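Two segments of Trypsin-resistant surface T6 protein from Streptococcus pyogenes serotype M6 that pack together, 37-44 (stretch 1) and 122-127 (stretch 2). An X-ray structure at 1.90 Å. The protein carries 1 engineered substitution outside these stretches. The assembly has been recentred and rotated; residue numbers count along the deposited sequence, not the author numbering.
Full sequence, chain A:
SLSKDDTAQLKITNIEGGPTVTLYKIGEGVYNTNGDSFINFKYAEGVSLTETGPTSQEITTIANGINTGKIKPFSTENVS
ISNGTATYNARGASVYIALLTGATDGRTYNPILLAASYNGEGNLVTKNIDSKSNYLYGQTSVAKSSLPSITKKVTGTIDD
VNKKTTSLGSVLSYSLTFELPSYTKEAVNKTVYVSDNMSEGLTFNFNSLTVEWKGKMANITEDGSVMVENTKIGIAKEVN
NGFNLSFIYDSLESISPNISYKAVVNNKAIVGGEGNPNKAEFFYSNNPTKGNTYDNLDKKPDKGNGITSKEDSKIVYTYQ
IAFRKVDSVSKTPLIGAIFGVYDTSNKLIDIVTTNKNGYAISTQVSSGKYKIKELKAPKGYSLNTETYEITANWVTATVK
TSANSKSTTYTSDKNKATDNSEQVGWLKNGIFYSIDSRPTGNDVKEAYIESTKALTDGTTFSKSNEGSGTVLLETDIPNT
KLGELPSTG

Stretch 1, residues 37-44: SFINFKYA
Stretch 2, residues 122-127: GNLVTK

No direct hydrogen bond joins these two segments; two waters supply the polar links instead, a clear example of how solvent can connect a strand to an irregular chain. Residues 38-43 form the strand, and the end-to-end direction from Asn123 to Thr126 lies 105° from it. The closest CA pair is Asn40 and Thr126, 5.4 Å apart, and the contact buries 265 Å² in all.

Water 1 accepts a hydrogen bond from Phe41 N at 3.1 Å and lies 2.6 Å from Thr126 OG1. Water 2 donates to Leu124 O at 2.5 Å and hydrogen-bonds to Tyr43 OH at 2.7 Å.

The remaining direct contacts are van der Waals approaches, many of them between carbons. Thr126, with phi/psi of -113/-4 and a p rotamer, points toward the strand and is the most covered residue. Its CG2 lies 3.7 Å from Phe38 CE2, near the plane of that ring at its edge, and 3.5 Å from Phe41 CD2, where the approach is oblique. Thr126 OG1 comes within 3.6 Å of Asn40 CB, and Thr126 CB within 3.9 Å of Ile39 O.

Phe38 (chi1 176°, t), Phe41 (-71°, m) and Tyr43 (-68°, m) all point toward the second segment. Their spacing reflects an interruption of strand alternation: Ile39, at -96/-69, precedes an extended Asn40 at -166/-178, whose p side chain starts sideways and ends leading away. Beyond it, Phe41 to Tyr43 keep phi from -97 to -99° and psi from 120 to 148°.

Leu124 (-95/-7; chi1 m, chi2 t) places CD2 4.2 Å from Phe41 CE2 and CD1 3.7 Å from Tyr43 OH. Its carbonyl O sits at the Phe41 ring edge, 3.9 Å from CD2 of that phenylalanine. Behind it, a weak hydrogen bond from Val125 N to Asn123 OD1, 3.3 Å, links residues within the irregular segment.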

# COMPACT_ATOMS: atom_id res chain seq x y z
N SER A 37 -18.47 32.48 -47.69
CA SER A 37 -19.72 31.99 -47.12
C SER A 37 -19.49 30.66 -46.40
O SER A 37 -18.80 29.78 -46.91
CB SER A 37 -20.75 31.80 -48.25
OG SER A 37 -22.04 31.57 -47.73
N PHE A 38 -20.07 30.52 -45.21
CA PHE A 38 -19.99 29.28 -44.42
C PHE A 38 -21.17 28.37 -44.73
O PHE A 38 -22.34 28.76 -44.59
CB PHE A 38 -20.01 29.59 -42.92
CG PHE A 38 -20.02 28.36 -42.05
CD1 PHE A 38 -18.89 27.56 -41.95
CD2 PHE A 38 -21.16 27.99 -41.35
CE1 PHE A 38 -18.89 26.42 -41.15
CE2 PHE A 38 -21.17 26.85 -40.55
CZ PHE A 38 -20.03 26.06 -40.45
N ILE A 39 -20.87 27.12 -45.07
CA ILE A 39 -21.89 26.15 -45.46
C ILE A 39 -22.31 25.28 -44.26
O ILE A 39 -23.43 25.39 -43.75
CB ILE A 39 -21.37 25.28 -46.63
CG1 ILE A 39 -20.77 26.17 -47.74
CG2 ILE A 39 -22.48 24.38 -47.19
CD1 ILE A 39 -20.49 25.44 -49.05
N ASN A 40 -21.39 24.42 -43.81
CA ASN A 40 -21.69 23.45 -42.75
C ASN A 40 -20.40 22.85 -42.19
O ASN A 40 -19.30 23.21 -42.62
CB ASN A 40 -22.60 22.33 -43.30
CG ASN A 40 -21.90 21.46 -44.34
OD1 ASN A 40 -20.82 21.80 -44.82
ND2 ASN A 40 -22.51 20.33 -44.69
N PHE A 41 -20.55 21.93 -41.25
CA PHE A 41 -19.42 21.13 -40.77
C PHE A 41 -19.35 19.79 -41.45
O PHE A 41 -20.36 19.11 -41.54
CB PHE A 41 -19.56 20.89 -39.28
CG PHE A 41 -19.31 22.11 -38.48
CD1 PHE A 41 -18.04 22.66 -38.43
CD2 PHE A 41 -20.33 22.71 -37.78
CE1 PHE A 41 -17.80 23.81 -37.68
CE2 PHE A 41 -20.10 23.85 -37.04
CZ PHE A 41 -18.83 24.40 -36.99
N LYS A 42 -18.16 19.41 -41.90
CA LYS A 42 -17.88 18.04 -42.31
C LYS A 42 -17.16 17.29 -41.18
O LYS A 42 -16.05 17.67 -40.79
CB LYS A 42 -17.03 18.00 -43.57
CG LYS A 42 -16.59 16.58 -43.95
CD LYS A 42 -16.08 16.47 -45.39
CE LYS A 42 -14.59 16.73 -45.51
NZ LYS A 42 -13.93 15.78 -46.46
N TYR A 43 -17.77 16.23 -40.69
CA TYR A 43 -17.25 15.47 -39.56
C TYR A 43 -16.48 14.26 -40.04
O TYR A 43 -16.82 13.66 -41.05
CB TYR A 43 -18.40 15.03 -38.67
CG TYR A 43 -19.07 16.18 -37.98
CD1 TYR A 43 -18.44 16.83 -36.92
CD2 TYR A 43 -20.33 16.62 -38.37
CE1 TYR A 43 -19.04 17.88 -36.27
CE2 TYR A 43 -20.94 17.68 -37.72
CZ TYR A 43 -20.29 18.30 -36.67
OH TYR A 43 -20.88 19.37 -36.00
N ALA A 44 -15.45 13.87 -39.29
CA ALA A 44 -14.67 12.68 -39.62
C ALA A 44 -15.57 11.43 -39.64
O ALA A 44 -16.57 11.37 -38.91
CB ALA A 44 -13.53 12.50 -38.62
N GLY A 122 -19.93 27.49 -29.16
CA GLY A 122 -20.09 26.03 -29.17
C GLY A 122 -21.21 25.47 -30.03
O GLY A 122 -21.38 24.25 -30.09
N ASN A 123 -21.94 26.33 -30.72
CA ASN A 123 -23.18 25.94 -31.40
C ASN A 123 -22.89 25.19 -32.69
O ASN A 123 -22.33 25.75 -33.62
CB ASN A 123 -24.02 27.18 -31.69
CG ASN A 123 -25.47 26.86 -32.02
OD1 ASN A 123 -25.84 25.71 -32.29
ND2 ASN A 123 -26.30 27.89 -32.00
N LEU A 124 -23.30 23.92 -32.76
CA LEU A 124 -23.00 23.08 -33.93
C LEU A 124 -24.09 23.02 -35.01
O LEU A 124 -23.85 22.46 -36.07
CB LEU A 124 -22.63 21.66 -33.49
CG LEU A 124 -21.40 21.52 -32.57
CD1 LEU A 124 -21.07 20.04 -32.40
CD2 LEU A 124 -20.18 22.29 -33.09
N VAL A 125 -25.27 23.60 -34.76
CA VAL A 125 -26.32 23.62 -35.81
C VAL A 125 -25.98 24.64 -36.90
O VAL A 125 -25.67 25.80 -36.61
CB VAL A 125 -27.75 23.87 -35.23
CG1 VAL A 125 -28.08 22.85 -34.15
CG2 VAL A 125 -27.92 25.28 -34.70
N THR A 126 -26.00 24.19 -38.15
CA THR A 126 -25.58 25.04 -39.28
C THR A 126 -26.71 25.42 -40.24
O THR A 126 -26.49 26.19 -41.17
CB THR A 126 -24.45 24.37 -40.09
OG1 THR A 126 -24.90 23.12 -40.63
CG2 THR A 126 -23.24 24.13 -39.21
N LYS A 127 -27.92 24.89 -40.01
CA LYS A 127 -29.09 25.22 -40.83
C LYS A 127 -29.69 26.56 -40.42
O LYS A 127 -29.69 27.53 -41.19
CB LYS A 127 -30.15 24.12 -40.72
O HOH W 1 -23.29 21.16 -39.95
O HOH W 2 -23.00 20.40 -37.26